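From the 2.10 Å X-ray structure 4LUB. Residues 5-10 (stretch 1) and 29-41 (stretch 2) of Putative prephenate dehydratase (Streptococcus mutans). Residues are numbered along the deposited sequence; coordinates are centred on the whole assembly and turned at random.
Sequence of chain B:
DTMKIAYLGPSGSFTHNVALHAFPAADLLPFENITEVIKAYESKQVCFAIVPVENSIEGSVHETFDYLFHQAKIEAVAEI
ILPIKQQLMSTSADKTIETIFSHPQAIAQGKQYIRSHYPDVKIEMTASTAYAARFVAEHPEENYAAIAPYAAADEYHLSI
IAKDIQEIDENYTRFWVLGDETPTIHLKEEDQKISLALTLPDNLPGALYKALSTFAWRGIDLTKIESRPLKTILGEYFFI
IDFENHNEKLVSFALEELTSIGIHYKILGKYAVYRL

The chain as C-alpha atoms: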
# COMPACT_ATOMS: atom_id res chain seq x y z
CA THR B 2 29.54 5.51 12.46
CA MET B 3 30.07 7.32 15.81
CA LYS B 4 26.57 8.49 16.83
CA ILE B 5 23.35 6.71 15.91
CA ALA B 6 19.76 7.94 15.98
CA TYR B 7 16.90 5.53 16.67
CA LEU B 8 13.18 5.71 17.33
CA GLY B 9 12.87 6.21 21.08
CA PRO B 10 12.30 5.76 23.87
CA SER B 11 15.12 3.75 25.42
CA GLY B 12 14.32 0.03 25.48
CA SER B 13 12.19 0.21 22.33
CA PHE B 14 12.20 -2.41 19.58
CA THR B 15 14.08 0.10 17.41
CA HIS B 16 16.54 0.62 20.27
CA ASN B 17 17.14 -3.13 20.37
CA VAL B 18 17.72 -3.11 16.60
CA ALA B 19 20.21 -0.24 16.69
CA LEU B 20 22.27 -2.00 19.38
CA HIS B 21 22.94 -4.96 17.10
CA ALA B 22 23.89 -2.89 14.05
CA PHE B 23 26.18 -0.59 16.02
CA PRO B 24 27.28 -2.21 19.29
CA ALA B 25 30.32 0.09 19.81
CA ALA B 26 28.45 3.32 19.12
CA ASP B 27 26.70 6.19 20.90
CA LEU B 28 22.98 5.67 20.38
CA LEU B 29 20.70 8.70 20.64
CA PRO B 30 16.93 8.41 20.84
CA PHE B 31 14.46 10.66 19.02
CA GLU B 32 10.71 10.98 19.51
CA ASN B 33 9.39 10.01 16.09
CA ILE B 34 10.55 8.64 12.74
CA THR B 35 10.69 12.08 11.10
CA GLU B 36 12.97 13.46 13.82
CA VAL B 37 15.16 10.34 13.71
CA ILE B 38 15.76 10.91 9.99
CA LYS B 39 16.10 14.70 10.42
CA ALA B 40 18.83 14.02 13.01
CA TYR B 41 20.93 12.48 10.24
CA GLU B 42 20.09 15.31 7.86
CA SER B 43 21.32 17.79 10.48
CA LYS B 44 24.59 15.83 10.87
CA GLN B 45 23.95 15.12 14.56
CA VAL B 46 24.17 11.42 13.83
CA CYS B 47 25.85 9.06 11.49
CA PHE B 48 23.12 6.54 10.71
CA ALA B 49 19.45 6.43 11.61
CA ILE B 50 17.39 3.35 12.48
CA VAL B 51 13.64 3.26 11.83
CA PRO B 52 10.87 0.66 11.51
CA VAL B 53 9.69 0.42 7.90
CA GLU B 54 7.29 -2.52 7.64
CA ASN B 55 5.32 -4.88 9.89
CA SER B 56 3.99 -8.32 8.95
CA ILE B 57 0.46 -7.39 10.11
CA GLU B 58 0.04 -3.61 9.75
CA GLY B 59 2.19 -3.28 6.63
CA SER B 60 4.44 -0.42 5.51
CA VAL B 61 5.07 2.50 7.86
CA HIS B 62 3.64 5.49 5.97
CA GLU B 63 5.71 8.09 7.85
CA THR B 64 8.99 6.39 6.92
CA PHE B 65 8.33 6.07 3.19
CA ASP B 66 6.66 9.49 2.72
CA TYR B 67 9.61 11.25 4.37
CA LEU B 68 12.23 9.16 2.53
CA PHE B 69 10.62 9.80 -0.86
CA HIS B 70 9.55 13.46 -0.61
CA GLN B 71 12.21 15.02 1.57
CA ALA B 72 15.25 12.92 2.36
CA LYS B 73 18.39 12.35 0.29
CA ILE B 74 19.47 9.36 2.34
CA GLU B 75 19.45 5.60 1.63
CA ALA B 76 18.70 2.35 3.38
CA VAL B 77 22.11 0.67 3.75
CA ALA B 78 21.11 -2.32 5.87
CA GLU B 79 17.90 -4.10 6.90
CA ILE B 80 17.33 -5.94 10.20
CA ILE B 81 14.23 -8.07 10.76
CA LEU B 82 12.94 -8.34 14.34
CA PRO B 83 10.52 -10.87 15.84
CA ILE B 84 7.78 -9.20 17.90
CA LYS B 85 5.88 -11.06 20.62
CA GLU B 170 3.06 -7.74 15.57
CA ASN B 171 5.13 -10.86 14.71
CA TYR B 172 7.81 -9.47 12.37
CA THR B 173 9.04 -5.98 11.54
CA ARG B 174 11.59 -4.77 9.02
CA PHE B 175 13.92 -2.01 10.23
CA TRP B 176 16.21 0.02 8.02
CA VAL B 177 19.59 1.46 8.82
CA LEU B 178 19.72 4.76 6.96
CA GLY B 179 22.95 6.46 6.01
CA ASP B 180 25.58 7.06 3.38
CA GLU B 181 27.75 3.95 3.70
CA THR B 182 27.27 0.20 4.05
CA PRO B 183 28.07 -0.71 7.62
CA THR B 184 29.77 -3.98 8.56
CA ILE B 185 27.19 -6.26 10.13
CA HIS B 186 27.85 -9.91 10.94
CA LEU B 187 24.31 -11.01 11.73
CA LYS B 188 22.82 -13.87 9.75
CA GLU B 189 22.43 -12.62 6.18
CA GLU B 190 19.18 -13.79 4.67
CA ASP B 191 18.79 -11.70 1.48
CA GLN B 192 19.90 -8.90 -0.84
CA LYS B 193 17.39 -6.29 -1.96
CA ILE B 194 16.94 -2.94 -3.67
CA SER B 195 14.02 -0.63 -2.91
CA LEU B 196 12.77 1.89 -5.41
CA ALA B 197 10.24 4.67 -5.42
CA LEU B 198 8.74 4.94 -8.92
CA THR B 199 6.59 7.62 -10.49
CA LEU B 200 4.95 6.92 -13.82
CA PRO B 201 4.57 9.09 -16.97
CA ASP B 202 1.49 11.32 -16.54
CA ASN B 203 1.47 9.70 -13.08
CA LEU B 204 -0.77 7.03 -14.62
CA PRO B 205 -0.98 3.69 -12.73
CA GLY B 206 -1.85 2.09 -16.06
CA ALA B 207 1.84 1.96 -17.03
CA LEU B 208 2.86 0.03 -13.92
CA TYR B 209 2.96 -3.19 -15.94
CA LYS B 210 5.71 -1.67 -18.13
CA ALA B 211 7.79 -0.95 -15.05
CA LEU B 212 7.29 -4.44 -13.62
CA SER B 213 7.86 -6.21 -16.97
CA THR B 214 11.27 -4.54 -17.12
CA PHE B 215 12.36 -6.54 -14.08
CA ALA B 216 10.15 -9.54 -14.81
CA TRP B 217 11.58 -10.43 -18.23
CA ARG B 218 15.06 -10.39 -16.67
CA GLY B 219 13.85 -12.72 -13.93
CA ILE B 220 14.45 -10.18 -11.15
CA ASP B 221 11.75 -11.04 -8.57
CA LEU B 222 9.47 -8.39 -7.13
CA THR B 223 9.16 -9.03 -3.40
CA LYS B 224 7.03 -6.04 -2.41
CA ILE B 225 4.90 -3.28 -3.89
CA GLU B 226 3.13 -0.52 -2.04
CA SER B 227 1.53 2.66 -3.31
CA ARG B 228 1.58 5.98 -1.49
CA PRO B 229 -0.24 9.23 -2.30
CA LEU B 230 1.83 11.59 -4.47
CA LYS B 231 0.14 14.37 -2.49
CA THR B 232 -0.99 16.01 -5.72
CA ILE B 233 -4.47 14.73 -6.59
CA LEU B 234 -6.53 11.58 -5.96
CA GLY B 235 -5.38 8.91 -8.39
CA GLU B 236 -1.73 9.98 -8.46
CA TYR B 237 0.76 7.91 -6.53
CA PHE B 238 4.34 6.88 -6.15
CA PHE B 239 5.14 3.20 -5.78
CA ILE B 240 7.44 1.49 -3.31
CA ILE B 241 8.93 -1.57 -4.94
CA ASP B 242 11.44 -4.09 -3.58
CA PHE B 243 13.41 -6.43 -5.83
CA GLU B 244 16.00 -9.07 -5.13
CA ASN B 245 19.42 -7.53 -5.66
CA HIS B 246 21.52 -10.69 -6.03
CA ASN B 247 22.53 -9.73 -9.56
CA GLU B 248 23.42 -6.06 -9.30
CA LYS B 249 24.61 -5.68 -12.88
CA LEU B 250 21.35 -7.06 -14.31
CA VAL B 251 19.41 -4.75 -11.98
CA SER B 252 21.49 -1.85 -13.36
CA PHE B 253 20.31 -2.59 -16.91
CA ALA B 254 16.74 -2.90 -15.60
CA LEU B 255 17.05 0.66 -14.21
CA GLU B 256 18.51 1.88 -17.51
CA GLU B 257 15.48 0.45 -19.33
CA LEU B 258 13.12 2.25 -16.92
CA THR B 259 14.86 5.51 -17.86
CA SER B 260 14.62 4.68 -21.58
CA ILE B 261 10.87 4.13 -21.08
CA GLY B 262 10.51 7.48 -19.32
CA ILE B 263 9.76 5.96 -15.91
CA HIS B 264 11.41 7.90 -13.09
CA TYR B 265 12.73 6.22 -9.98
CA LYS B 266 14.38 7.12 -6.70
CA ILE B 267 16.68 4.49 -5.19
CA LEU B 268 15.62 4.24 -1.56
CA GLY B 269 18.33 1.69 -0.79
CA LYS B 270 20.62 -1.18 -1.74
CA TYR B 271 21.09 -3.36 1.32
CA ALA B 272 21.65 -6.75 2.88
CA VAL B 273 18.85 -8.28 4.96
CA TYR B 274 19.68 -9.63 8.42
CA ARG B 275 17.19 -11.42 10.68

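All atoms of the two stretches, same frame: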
# COMPACT_ATOMS: atom_id res chain seq x y z
N ILE B 5 24.47 7.30 16.61
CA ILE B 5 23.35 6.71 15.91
C ILE B 5 21.99 7.10 16.48
O ILE B 5 21.76 6.99 17.68
CB ILE B 5 23.45 5.18 15.92
CG1 ILE B 5 24.37 4.71 14.79
CG2 ILE B 5 22.12 4.56 15.59
CD1 ILE B 5 25.80 4.59 15.15
N ALA B 6 21.12 7.59 15.60
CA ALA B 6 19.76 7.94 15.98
C ALA B 6 18.82 6.75 15.81
O ALA B 6 18.92 6.00 14.83
CB ALA B 6 19.26 9.11 15.15
N TYR B 7 17.90 6.59 16.75
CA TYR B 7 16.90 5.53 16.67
C TYR B 7 15.57 6.04 17.18
O TYR B 7 15.52 7.09 17.84
CB TYR B 7 17.34 4.27 17.45
CG TYR B 7 17.45 4.46 18.95
CD1 TYR B 7 18.64 4.89 19.52
CD2 TYR B 7 16.38 4.21 19.79
CE1 TYR B 7 18.76 5.06 20.90
CE2 TYR B 7 16.48 4.38 21.17
CZ TYR B 7 17.68 4.80 21.71
OH TYR B 7 17.80 4.97 23.07
N LEU B 8 14.50 5.33 16.86
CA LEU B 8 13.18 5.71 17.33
C LEU B 8 13.07 5.35 18.81
O LEU B 8 13.11 4.17 19.19
CB LEU B 8 12.09 5.02 16.50
CG LEU B 8 10.64 5.19 16.97
CD1 LEU B 8 10.23 6.64 16.88
CD2 LEU B 8 9.72 4.33 16.13
N GLY B 9 12.93 6.38 19.64
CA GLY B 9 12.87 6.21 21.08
C GLY B 9 11.51 5.70 21.51
O GLY B 9 10.64 5.48 20.66
N PRO B 10 11.31 5.52 22.82
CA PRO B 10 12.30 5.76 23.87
C PRO B 10 13.31 4.63 24.03
O PRO B 10 13.25 3.63 23.31
CB PRO B 10 11.44 5.89 25.13
CG PRO B 10 10.27 5.02 24.83
CD PRO B 10 9.97 5.32 23.39
N LEU B 29 21.53 7.60 20.16
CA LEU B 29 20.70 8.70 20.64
C LEU B 29 19.26 8.56 20.21
O LEU B 29 18.98 8.37 19.04
CB LEU B 29 21.24 10.05 20.15
CG LEU B 29 22.75 10.25 20.08
CD1 LEU B 29 23.08 11.59 19.43
CD2 LEU B 29 23.39 10.15 21.45
N PRO B 30 18.33 8.64 21.17
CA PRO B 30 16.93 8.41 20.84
C PRO B 30 16.23 9.69 20.35
O PRO B 30 16.57 10.80 20.77
CB PRO B 30 16.33 7.95 22.16
CG PRO B 30 17.13 8.75 23.17
CD PRO B 30 18.54 8.69 22.63
N PHE B 31 15.27 9.53 19.46
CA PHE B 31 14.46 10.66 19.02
C PHE B 31 13.00 10.23 19.04
O PHE B 31 12.70 9.03 18.98
CB PHE B 31 14.91 11.13 17.63
CG PHE B 31 16.27 11.77 17.62
CD1 PHE B 31 17.41 10.99 17.54
CD2 PHE B 31 16.41 13.14 17.71
CE1 PHE B 31 18.67 11.57 17.54
CE2 PHE B 31 17.66 13.73 17.70
CZ PHE B 31 18.79 12.94 17.62
N GLU B 32 12.10 11.21 19.08
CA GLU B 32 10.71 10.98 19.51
C GLU B 32 9.83 10.35 18.45
O GLU B 32 8.84 9.68 18.76
CB GLU B 32 10.07 12.30 19.94
CG GLU B 32 10.67 13.53 19.28
CD GLU B 32 9.85 14.79 19.47
OE1 GLU B 32 8.95 14.81 20.33
OE2 GLU B 32 10.08 15.77 18.72
N ASN B 33 10.18 10.55 17.18
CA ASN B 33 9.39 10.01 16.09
C ASN B 33 10.27 9.82 14.87
O ASN B 33 11.38 10.36 14.81
CB ASN B 33 8.18 10.91 15.76
CG ASN B 33 8.58 12.32 15.30
OD1 ASN B 33 9.42 12.50 14.43
ND2 ASN B 33 7.95 13.32 15.90
N ILE B 34 9.77 9.05 13.91
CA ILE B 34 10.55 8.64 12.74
C ILE B 34 11.10 9.85 11.99
O ILE B 34 12.27 9.88 11.63
CB ILE B 34 9.69 7.76 11.80
CG1 ILE B 34 9.45 6.39 12.47
CG2 ILE B 34 10.35 7.60 10.44
CD1 ILE B 34 8.19 5.68 12.02
N THR B 35 10.26 10.86 11.80
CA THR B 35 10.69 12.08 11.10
C THR B 35 11.90 12.74 11.75
O THR B 35 12.86 13.11 11.07
CB THR B 35 9.55 13.09 11.05
OG1 THR B 35 8.45 12.53 10.32
CG2 THR B 35 9.99 14.39 10.38
N GLU B 36 11.88 12.85 13.08
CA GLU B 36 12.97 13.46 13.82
C GLU B 36 14.23 12.59 13.85
O GLU B 36 15.34 13.11 13.84
CB GLU B 36 12.53 13.79 15.25
CG GLU B 36 11.54 14.96 15.34
CD GLU B 36 12.01 16.20 14.57
OE1 GLU B 36 13.22 16.54 14.66
OE2 GLU B 36 11.18 16.81 13.86
N VAL B 37 14.05 11.27 13.91
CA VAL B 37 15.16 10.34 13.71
C VAL B 37 15.91 10.59 12.40
O VAL B 37 17.14 10.73 12.40
CB VAL B 37 14.69 8.86 13.72
CG1 VAL B 37 15.86 7.93 13.51
CG2 VAL B 37 13.94 8.53 15.02
N ILE B 38 15.17 10.63 11.30
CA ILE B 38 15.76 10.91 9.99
C ILE B 38 16.33 12.33 9.88
O ILE B 38 17.43 12.52 9.36
CB ILE B 38 14.75 10.66 8.85
CG1 ILE B 38 14.29 9.20 8.86
CG2 ILE B 38 15.39 10.96 7.50
CD1 ILE B 38 13.01 8.91 8.06
N LYS B 39 15.60 13.32 10.37
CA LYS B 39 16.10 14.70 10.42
C LYS B 39 17.42 14.85 11.19
O LYS B 39 18.27 15.66 10.82
CB LYS B 39 15.03 15.63 11.03
CG LYS B 39 13.88 15.92 10.07
CD LYS B 39 12.75 16.72 10.71
CE LYS B 39 13.24 18.04 11.28
NZ LYS B 39 12.14 18.77 11.99
N ALA B 40 17.57 14.06 12.25
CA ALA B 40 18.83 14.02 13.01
C ALA B 40 20.04 13.69 12.13
O ALA B 40 21.13 14.23 12.33
CB ALA B 40 18.72 13.01 14.14
N TYR B 41 19.85 12.80 11.17
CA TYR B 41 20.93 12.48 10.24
C TYR B 41 21.16 13.66 9.32
O TYR B 41 22.30 14.04 9.04
CB TYR B 41 20.59 11.25 9.41
CG TYR B 41 21.59 11.00 8.30
CD1 TYR B 41 22.73 10.26 8.53
CD2 TYR B 41 21.40 11.55 7.03
CE1 TYR B 41 23.65 10.03 7.52
CE2 TYR B 41 22.30 11.33 6.02
CZ TYR B 41 23.43 10.57 6.27
OH TYR B 41 24.34 10.35 5.26

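Strands 5-8 and 29-31 lie side by side in parallel register, and helix 34-41, running nearly antiparallel to the first strand, packs against it. Four backbone hydrogen bonds alternate along the strand pair: Leu29 N to Ile5 O (2.6 Å), Tyr7 N to Leu29 O (3.1 Å), Phe31 N to Tyr7 O (2.9 Å) and Gly9 N to Phe31 O (2.7 Å). Pro30, which has no amide hydrogen to give, falls where none is asked of it; its CA instead approaches Tyr7 O at 3.6 Å.

The face carrying Ala6 and Leu29 receives the helix. Ala6 is a shallow hollow: its CB meets Phe31 CE1 at 3.5 Å, Val37 CG1 at 4.0 Å and Ala40 CB at 4.1 Å, so small side chains on both strand and helix let the backbones come close. Val37, pointing toward the strand, also sets CG2 3.7 Å from Leu8 CA. Farther along, Leu8 reaches over the turn into the helix, placing CD1 3.6 Å from Asn33 CA and CD2 4.2 Å from Ile34 CG1. Asn33 caps this helix, its OD1 accepting from Glu36 N (2.8 Å).

On the other face, Pro30 covers one face of the Tyr7 ring, with CB 3.5 Å from Tyr7 CZ. Gly9 leaves room beside Pro30, where a CB would crowd Pro30 CB and Phe31 O.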